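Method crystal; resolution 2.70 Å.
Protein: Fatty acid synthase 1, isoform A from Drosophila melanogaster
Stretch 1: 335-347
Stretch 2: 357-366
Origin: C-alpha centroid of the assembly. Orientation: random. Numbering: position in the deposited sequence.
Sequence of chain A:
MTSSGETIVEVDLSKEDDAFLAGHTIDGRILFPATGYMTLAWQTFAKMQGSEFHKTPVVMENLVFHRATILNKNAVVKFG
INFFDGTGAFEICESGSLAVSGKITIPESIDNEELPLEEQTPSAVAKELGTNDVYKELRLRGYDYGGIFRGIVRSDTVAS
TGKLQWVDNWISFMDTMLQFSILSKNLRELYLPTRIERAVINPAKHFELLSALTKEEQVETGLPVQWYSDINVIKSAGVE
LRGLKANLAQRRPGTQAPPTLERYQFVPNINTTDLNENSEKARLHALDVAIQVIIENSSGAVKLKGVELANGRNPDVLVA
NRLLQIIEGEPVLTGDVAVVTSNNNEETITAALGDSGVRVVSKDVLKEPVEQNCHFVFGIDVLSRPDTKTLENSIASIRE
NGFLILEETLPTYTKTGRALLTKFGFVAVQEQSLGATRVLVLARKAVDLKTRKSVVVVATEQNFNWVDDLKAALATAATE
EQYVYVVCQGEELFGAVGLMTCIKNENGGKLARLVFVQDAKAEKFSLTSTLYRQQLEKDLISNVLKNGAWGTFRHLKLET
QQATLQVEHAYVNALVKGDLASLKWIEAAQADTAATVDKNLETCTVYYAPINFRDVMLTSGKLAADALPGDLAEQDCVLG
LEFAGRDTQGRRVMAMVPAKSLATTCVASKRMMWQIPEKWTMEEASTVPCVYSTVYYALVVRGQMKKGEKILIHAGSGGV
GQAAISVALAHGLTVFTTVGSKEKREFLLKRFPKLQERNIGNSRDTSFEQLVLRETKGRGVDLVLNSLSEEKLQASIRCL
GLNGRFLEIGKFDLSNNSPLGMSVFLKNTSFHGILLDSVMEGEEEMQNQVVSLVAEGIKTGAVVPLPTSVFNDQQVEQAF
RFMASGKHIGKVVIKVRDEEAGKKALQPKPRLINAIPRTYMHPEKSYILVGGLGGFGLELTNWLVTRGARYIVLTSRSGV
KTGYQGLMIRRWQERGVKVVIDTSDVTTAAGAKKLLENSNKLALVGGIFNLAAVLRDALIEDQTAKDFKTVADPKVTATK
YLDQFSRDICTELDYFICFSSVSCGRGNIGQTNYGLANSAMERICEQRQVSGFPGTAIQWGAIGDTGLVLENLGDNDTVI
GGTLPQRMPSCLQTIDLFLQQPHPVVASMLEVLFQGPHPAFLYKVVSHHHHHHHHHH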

# COMPACT_ATOMS: atom_id res chain seq x y z
N GLY A 335 -3.97 40.40 -51.75
CA GLY A 335 -3.45 41.70 -52.12
C GLY A 335 -2.03 41.68 -52.65
O GLY A 335 -1.20 40.89 -52.21
N ASP A 336 -1.77 42.55 -53.63
CA ASP A 336 -0.42 42.77 -54.13
C ASP A 336 0.02 44.17 -53.75
O ASP A 336 -0.14 45.11 -54.52
CB ASP A 336 -0.36 42.58 -55.64
CG ASP A 336 1.00 42.92 -56.22
OD1 ASP A 336 2.01 42.79 -55.48
OD2 ASP A 336 1.07 43.31 -57.40
N VAL A 337 0.58 44.31 -52.55
CA VAL A 337 0.99 45.61 -52.04
C VAL A 337 2.51 45.72 -52.10
O VAL A 337 3.22 44.77 -51.76
CB VAL A 337 0.47 45.84 -50.61
CG1 VAL A 337 0.91 47.21 -50.10
CG2 VAL A 337 -1.04 45.71 -50.57
N ALA A 338 2.99 46.87 -52.55
CA ALA A 338 4.43 47.11 -52.65
C ALA A 338 4.77 48.48 -52.07
O ALA A 338 3.91 49.36 -51.99
CB ALA A 338 4.88 47.01 -54.09
N VAL A 339 6.02 48.65 -51.66
CA VAL A 339 6.50 49.95 -51.21
C VAL A 339 7.49 50.48 -52.23
O VAL A 339 8.51 49.85 -52.51
CB VAL A 339 7.14 49.86 -49.81
CG1 VAL A 339 7.59 51.24 -49.34
CG2 VAL A 339 6.17 49.24 -48.82
N VAL A 340 7.18 51.64 -52.79
CA VAL A 340 8.01 52.25 -53.81
C VAL A 340 8.94 53.26 -53.17
O VAL A 340 8.52 54.08 -52.35
CB VAL A 340 7.15 52.92 -54.90
CG1 VAL A 340 8.03 53.35 -56.07
CG2 VAL A 340 6.05 51.98 -55.37
N THR A 341 10.22 53.20 -53.54
CA THR A 341 11.22 54.09 -52.97
C THR A 341 12.06 54.72 -54.07
O THR A 341 12.52 54.03 -54.99
CB THR A 341 12.14 53.35 -51.98
OG1 THR A 341 13.11 54.26 -51.45
CG2 THR A 341 12.87 52.19 -52.67
N SER A 342 12.25 56.03 -53.98
CA SER A 342 13.06 56.76 -54.94
C SER A 342 14.46 57.01 -54.39
O SER A 342 15.36 57.43 -55.12
CB SER A 342 12.39 58.08 -55.30
OG SER A 342 13.13 58.78 -56.29
N ASN A 343 14.65 56.76 -53.10
CA ASN A 343 15.91 57.08 -52.44
C ASN A 343 16.82 55.85 -52.38
O ASN A 343 17.79 55.83 -51.62
CB ASN A 343 15.66 57.63 -51.03
CG ASN A 343 14.76 58.85 -51.04
OD1 ASN A 343 13.81 58.94 -50.26
ND2 ASN A 343 15.07 59.81 -51.91
N ASN A 344 16.49 54.84 -53.18
CA ASN A 344 17.33 53.65 -53.33
C ASN A 344 17.88 53.12 -52.00
O ASN A 344 19.06 52.80 -51.90
CB ASN A 344 18.48 53.95 -54.30
CG ASN A 344 17.99 54.35 -55.68
OD1 ASN A 344 18.32 55.42 -56.18
ND2 ASN A 344 17.17 53.49 -56.28
N ASN A 345 17.01 53.05 -51.00
CA ASN A 345 17.36 52.48 -49.70
C ASN A 345 16.59 51.18 -49.49
O ASN A 345 16.02 50.95 -48.42
CB ASN A 345 17.06 53.47 -48.57
CG ASN A 345 15.61 53.90 -48.54
OD1 ASN A 345 14.90 53.81 -49.55
ND2 ASN A 345 15.16 54.36 -47.38
N GLU A 346 16.58 50.35 -50.52
CA GLU A 346 15.80 49.11 -50.52
C GLU A 346 16.09 48.20 -49.33
O GLU A 346 15.17 47.78 -48.64
CB GLU A 346 16.06 48.33 -51.81
CG GLU A 346 15.58 49.03 -53.08
CD GLU A 346 16.60 50.00 -53.64
OE1 GLU A 346 17.73 50.05 -53.13
OE2 GLU A 346 16.26 50.72 -54.61
N GLU A 347 17.37 47.91 -49.09
CA GLU A 347 17.74 47.01 -48.00
C GLU A 347 17.17 47.48 -46.67
O GLU A 347 16.71 46.67 -45.86
CB GLU A 347 19.27 46.89 -47.89
CG GLU A 347 19.88 45.83 -48.79
CD GLU A 347 20.05 46.28 -50.23
OE1 GLU A 347 20.10 47.51 -50.47
OE2 GLU A 347 20.13 45.41 -51.12
N GLY A 357 5.02 40.25 -46.07
CA GLY A 357 4.88 39.83 -47.45
C GLY A 357 4.56 40.97 -48.38
O GLY A 357 3.85 40.80 -49.38
N VAL A 358 5.08 42.15 -48.06
CA VAL A 358 4.95 43.32 -48.92
C VAL A 358 6.25 43.44 -49.69
O VAL A 358 7.32 43.57 -49.10
CB VAL A 358 4.64 44.59 -48.10
CG1 VAL A 358 4.68 45.83 -48.99
CG2 VAL A 358 3.29 44.47 -47.43
N ARG A 359 6.16 43.39 -51.02
CA ARG A 359 7.35 43.49 -51.85
C ARG A 359 7.83 44.93 -51.92
O ARG A 359 7.17 45.84 -51.43
CB ARG A 359 7.06 42.93 -53.25
CG ARG A 359 5.91 43.60 -53.99
CD ARG A 359 5.31 42.65 -55.01
NE ARG A 359 4.48 43.36 -55.98
CZ ARG A 359 4.95 43.97 -57.06
NH1 ARG A 359 6.26 43.96 -57.32
NH2 ARG A 359 4.12 44.59 -57.89
N VAL A 360 9.00 45.12 -52.53
CA VAL A 360 9.58 46.45 -52.68
C VAL A 360 10.06 46.67 -54.11
O VAL A 360 10.83 45.86 -54.65
CB VAL A 360 10.73 46.68 -51.68
CG1 VAL A 360 11.34 48.07 -51.85
CG2 VAL A 360 10.24 46.48 -50.25
N VAL A 361 9.62 47.76 -54.72
CA VAL A 361 10.02 48.11 -56.08
C VAL A 361 10.91 49.35 -56.02
O VAL A 361 10.69 50.24 -55.20
CB VAL A 361 8.80 48.33 -56.99
CG1 VAL A 361 9.24 48.73 -58.40
CG2 VAL A 361 7.94 47.07 -57.04
N SER A 362 11.91 49.40 -56.90
CA SER A 362 12.86 50.50 -56.93
C SER A 362 12.67 51.37 -58.17
O SER A 362 13.16 51.05 -59.25
CB SER A 362 14.29 49.96 -56.91
OG SER A 362 14.48 49.07 -55.82
N LYS A 363 11.96 52.48 -57.99
CA LYS A 363 11.74 53.42 -59.08
C LYS A 363 11.58 54.85 -58.56
O LYS A 363 11.02 55.07 -57.49
CB LYS A 363 10.50 53.02 -59.89
CG LYS A 363 10.74 51.85 -60.84
CD LYS A 363 9.56 51.62 -61.76
CE LYS A 363 9.80 50.44 -62.69
NZ LYS A 363 10.93 50.69 -63.64
N ASP A 364 12.07 55.80 -59.34
CA ASP A 364 11.99 57.21 -58.98
C ASP A 364 10.66 57.77 -59.47
O ASP A 364 10.43 57.89 -60.68
CB ASP A 364 13.17 57.99 -59.59
CG ASP A 364 13.26 59.41 -59.07
OD1 ASP A 364 12.51 59.76 -58.14
OD2 ASP A 364 14.09 60.18 -59.60
N VAL A 365 9.79 58.12 -58.53
CA VAL A 365 8.42 58.51 -58.86
C VAL A 365 8.38 59.72 -59.79
O VAL A 365 7.37 59.96 -60.46
CB VAL A 365 7.62 58.79 -57.57
CG1 VAL A 365 8.19 59.98 -56.82
CG2 VAL A 365 6.14 59.01 -57.88
N LEU A 366 9.47 60.47 -59.85
CA LEU A 366 9.54 61.62 -60.75
C LEU A 366 9.89 61.15 -62.17
O LEU A 366 10.81 60.35 -62.35
CB LEU A 366 10.56 62.65 -60.26
CG LEU A 366 10.20 63.41 -58.97
CD1 LEU A 366 10.52 62.59 -57.73
CD2 LEU A 366 10.89 64.76 -58.91

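Asp-336 and Arg-359 form a salt bridge at the Arg-359 end of the pairing: Arg-359 NE donates to Asp-336 OD1 at 2.6 Å, and a weak second bond runs from Arg-359 NH2 to Asp-336 OD2 at 3.3 Å, so the carboxylate meets the guanidinium at its edge. Ala-338 CB lies over one face of the same group. Farther along, Ser-362 OG donates to Glu-346 OE2 at 2.7 Å, tying Ser-362 to the start of the helix that follows the first strand. The backbones pair in parallel. Val-339 bonds through both its N and its O, its N donating to Arg-359 O at 3.0 Å and its O accepting from Val-361 N at 3.2 Å. The bonds on either side of this pair, from Arg-359 N to Val-337 O (3.3 Å), Thr-341 N to Val-361 O (3.4 Å) and Lys-363 N to Thr-341 O (3.4 Å), are all weak. The CA-CA spacing widens along the strands, from 4.7 Å (Ala-338 CA to Arg-359 CA) to 5.1 Å (Val-340 CA to Val-361 CA). Side chains alternate between the sheet faces. Ala-338 CB meets Val-361 CG2 at 4.3 Å on one; Val-339 and Val-360 point to the other, where Val-339 CG2 packs on Val-358 CG1 at 3.7 Å.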